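Ferritin heavy chain (PDB 1Z6O) oxidises ferrous iron and, together with light chains in a secreted 24-subunit shell, stores it as a soluble ferric mineral. Local coordinates at residues 107-112 with 165-170. Sequence-based numbering, arbitrary orientation.
Sequences EALEHA and STLKKL
Glu110 and Lys168 reach across from helix 105-132 and helix 139-168 and meet in a salt bridge, while one layer deeper Leu109 faces Leu167. In the ion pair, Lys168 NZ donates to Glu110 OE2 at 2.7 Å, and the oxygen accepts through its syn lone pair, on the side of OE1. That second oxygen stays back: Glu110 OE1 is 3.8 Å from Lys168 NZ, so a single oxygen takes the bond. The extended lysine chain, with CG anti to the backbone N (chi1 -161°), spans the distance between the helices, crossing the glutamate chain at about a right angle, with Lys168 CD 3.5 Å from Glu110 OE2. The ammonium has a second acceptor, the backbone oxygen of Gln9 of a second heavy chain, whose Ile10 and Pro11 pack on Lys168 and Glu110; the lysine nitrogen is thus shared between Glu110 of its own chain and a main-chain oxygen of the second subunit.

The two leucines are buried, yet they only graze each other: Leu109 CD1 to Leu167 CD2 is 4.2 Å, with the side chains again crossing at about a right angle. Phe56 of helix 54-80 touches both leucines and helps to fill the inner layer, with Leu59 also on Leu109. The outer layer is the more open side: Glu110 and Lys168 are partly exposed, although their bond is short. The two segments bury 127 Å² between them, both sides summed, and the backbones stand well apart, Leu109 CA lying 9.3 Å from Leu167 CA.

This is the far end of the ferritin four-helix bundle from the point where helices 105-132 and 139-168 connect. Leu109 also packs on Leu160 of helix 139-168, Ala108 leans on Phe46 of helix 19-47 and Phe60 of helix 54-80, and beyond Leu170 the chain goes on to the short helix 175-186.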
ATOM      1  N   GLU M 107     -27.658  49.048  -3.171  1.00 16.50           N
ATOM      2  CA  GLU M 107     -26.948  50.311  -3.385  1.00 19.04           C
ATOM      3  C   GLU M 107     -25.446  50.089  -3.487  1.00 18.09           C
ATOM      4  O   GLU M 107     -24.773  50.730  -4.298  1.00 16.70           O
ATOM      5  CB  GLU M 107     -27.197  51.317  -2.248  1.00 20.70           C
ATOM      6  CG  GLU M 107     -28.523  52.053  -2.305  1.00 34.12           C
ATOM      7  CD  GLU M 107     -28.474  53.429  -1.599  1.00 57.47           C
ATOM      8  OE1 GLU M 107     -27.541  53.701  -0.781  1.00 39.13           O
ATOM      9  OE2 GLU M 107     -29.386  54.246  -1.866  1.00 61.96           O
ATOM     10  N   ALA M 108     -24.909  49.197  -2.658  1.00 15.71           N
ATOM     11  CA  ALA M 108     -23.468  48.935  -2.705  1.00 17.01           C
ATOM     12  C   ALA M 108     -23.081  48.238  -4.006  1.00 16.18           C
ATOM     13  O   ALA M 108     -22.054  48.567  -4.606  1.00 17.00           O
ATOM     14  CB  ALA M 108     -23.033  48.092  -1.493  1.00 16.63           C
ATOM     15  N   LEU M 109     -23.882  47.268  -4.446  1.00 15.39           N
ATOM     16  CA  LEU M 109     -23.571  46.574  -5.702  1.00 16.46           C
ATOM     17  C   LEU M 109     -23.640  47.543  -6.886  1.00 16.53           C
ATOM     18  O   LEU M 109     -22.811  47.479  -7.800  1.00 16.50           O
ATOM     19  CB  LEU M 109     -24.545  45.408  -5.935  1.00 15.53           C
ATOM     20  CG  LEU M 109     -24.366  44.199  -5.004  1.00 17.62           C
ATOM     21  CD1 LEU M 109     -25.565  43.255  -5.145  1.00 16.64           C
ATOM     22  CD2 LEU M 109     -23.054  43.469  -5.348  1.00 18.60           C
ATOM     23  N   GLU M 110     -24.628  48.438  -6.880  1.00 16.27           N
ATOM     24  CA  GLU M 110     -24.754  49.405  -7.974  1.00 16.86           C
ATOM     25  C   GLU M 110     -23.608  50.405  -7.948  1.00 17.16           C
ATOM     26  O   GLU M 110     -23.132  50.846  -8.997  1.00 16.98           O
ATOM     27  CB  GLU M 110     -26.102  50.138  -7.895  1.00 17.94           C
ATOM     28  CG  GLU M 110     -27.292  49.209  -8.197  1.00 19.20           C
ATOM     29  CD  GLU M 110     -28.626  49.961  -8.267  1.00 35.71           C
ATOM     30  OE1 GLU M 110     -28.736  51.043  -7.663  1.00 35.63           O
ATOM     31  OE2 GLU M 110     -29.572  49.462  -8.908  1.00 31.51           O
ATOM     32  N   HIS M 111     -23.169  50.775  -6.752  1.00 15.63           N
ATOM     33  CA  HIS M 111     -22.042  51.698  -6.636  1.00 16.56           C
ATOM     34  C   HIS M 111     -20.787  50.965  -7.157  1.00 18.54           C
ATOM     35  O   HIS M 111     -19.998  51.531  -7.912  1.00 17.49           O
ATOM     36  CB  HIS M 111     -21.839  52.115  -5.167  1.00 17.59           C
ATOM     37  CG  HIS M 111     -20.715  53.088  -4.964  1.00 22.10           C
ATOM     38  ND1 HIS M 111     -20.260  53.450  -3.716  1.00 27.08           N
ATOM     39  CD2 HIS M 111     -19.949  53.767  -5.852  1.00 30.17           C
ATOM     40  CE1 HIS M 111     -19.261  54.308  -3.842  1.00 25.08           C
ATOM     41  NE2 HIS M 111     -19.053  54.517  -5.127  1.00 24.92           N
ATOM     42  N   ALA M 112     -20.599  49.705  -6.758  1.00 15.22           N
ATOM     43  CA  ALA M 112     -19.437  48.942  -7.238  1.00 16.41           C
ATOM     44  C   ALA M 112     -19.467  48.830  -8.771  1.00 18.02           C
ATOM     45  O   ALA M 112     -18.439  48.972  -9.437  1.00 17.05           O
ATOM     46  CB  ALA M 112     -19.424  47.536  -6.625  1.00 15.49           C
ATOM     47  N   SER M 165     -29.167  42.899 -10.312  1.00 16.20           N
ATOM     48  CA  SER M 165     -30.501  42.600 -10.854  1.00 18.73           C
ATOM     49  C   SER M 165     -31.230  41.578  -9.994  1.00 16.39           C
ATOM     50  O   SER M 165     -32.398  41.750  -9.663  1.00 18.78           O
ATOM     51  CB  SER M 165     -30.433  42.025 -12.285  1.00 20.03           C
ATOM     52  OG  SER M 165     -29.962  42.989 -13.205  1.00 31.73           O
ATOM     53  N   THR M 166     -30.538  40.499  -9.655  1.00 17.24           N
ATOM     54  CA  THR M 166     -31.142  39.435  -8.854  1.00 16.47           C
ATOM     55  C   THR M 166     -31.627  39.938  -7.499  1.00 18.17           C
ATOM     56  O   THR M 166     -32.761  39.672  -7.096  1.00 17.84           O
ATOM     57  CB  THR M 166     -30.133  38.287  -8.642  1.00 19.36           C
ATOM     58  OG1 THR M 166     -29.867  37.675  -9.909  1.00 22.98           O
ATOM     59  CG2 THR M 166     -30.688  37.230  -7.670  1.00 19.54           C
ATOM     60  N   LEU M 167     -30.779  40.678  -6.798  1.00 15.22           N
ATOM     61  CA  LEU M 167     -31.170  41.171  -5.482  1.00 16.82           C
ATOM     62  C   LEU M 167     -32.219  42.280  -5.562  1.00 17.20           C
ATOM     63  O   LEU M 167     -33.153  42.312  -4.761  1.00 17.09           O
ATOM     64  CB  LEU M 167     -29.940  41.678  -4.717  1.00 15.26           C
ATOM     65  CG  LEU M 167     -30.185  42.140  -3.271  1.00 18.52           C
ATOM     66  CD1 LEU M 167     -30.774  40.994  -2.431  1.00 18.39           C
ATOM     67  CD2 LEU M 167     -28.860  42.620  -2.673  1.00 20.91           C
ATOM     68  N   LYS M 168     -32.095  43.167  -6.543  1.00 15.67           N
ATOM     69  CA  LYS M 168     -33.048  44.271  -6.642  1.00 17.15           C
ATOM     70  C   LYS M 168     -34.481  43.793  -6.863  1.00 19.72           C
ATOM     71  O   LYS M 168     -35.419  44.421  -6.381  1.00 18.24           O
ATOM     72  CB  LYS M 168     -32.634  45.251  -7.749  1.00 18.24           C
ATOM     73  CG  LYS M 168     -33.284  46.635  -7.609  1.00 22.09           C
ATOM     74  CD  LYS M 168     -32.581  47.672  -8.493  1.00 22.34           C
ATOM     75  CE  LYS M 168     -33.029  49.102  -8.158  1.00 26.83           C
ATOM     76  NZ  LYS M 168     -32.221  50.096  -8.939  1.00 25.53           N
ATOM     77  N   LYS M 169     -34.660  42.680  -7.569  1.00 17.66           N
ATOM     78  CA  LYS M 169     -36.009  42.149  -7.788  1.00 19.47           C
ATOM     79  C   LYS M 169     -36.686  41.767  -6.483  1.00 18.90           C
ATOM     80  O   LYS M 169     -37.909  41.711  -6.406  1.00 19.38           O
ATOM     81  CB  LYS M 169     -35.969  40.902  -8.667  1.00 19.46           C
ATOM     82  CG  LYS M 169     -35.599  41.178 -10.095  1.00 22.15           C
ATOM     83  CD  LYS M 169     -35.384  39.863 -10.825  1.00 28.57           C
ATOM     84  CE  LYS M 169     -34.626  40.103 -12.116  1.00 34.16           C
ATOM     85  NZ  LYS M 169     -34.107  38.829 -12.649  1.00 36.95           N
ATOM     86  N   LEU M 170     -35.892  41.484  -5.457  1.00 17.78           N
ATOM     87  CA  LEU M 170     -36.436  41.080  -4.158  1.00 17.81           C
ATOM     88  C   LEU M 170     -36.787  42.250  -3.246  1.00 21.10           C
ATOM     89  O   LEU M 170     -37.443  42.067  -2.221  1.00 20.16           O
ATOM     90  CB  LEU M 170     -35.411  40.198  -3.421  1.00 15.93           C
ATOM     91  CG  LEU M 170     -34.899  38.990  -4.222  1.00 17.65           C
ATOM     92  CD1 LEU M 170     -33.906  38.179  -3.373  1.00 18.20           C
ATOM     93  CD2 LEU M 170     -36.093  38.121  -4.632  1.00 19.69           C
TER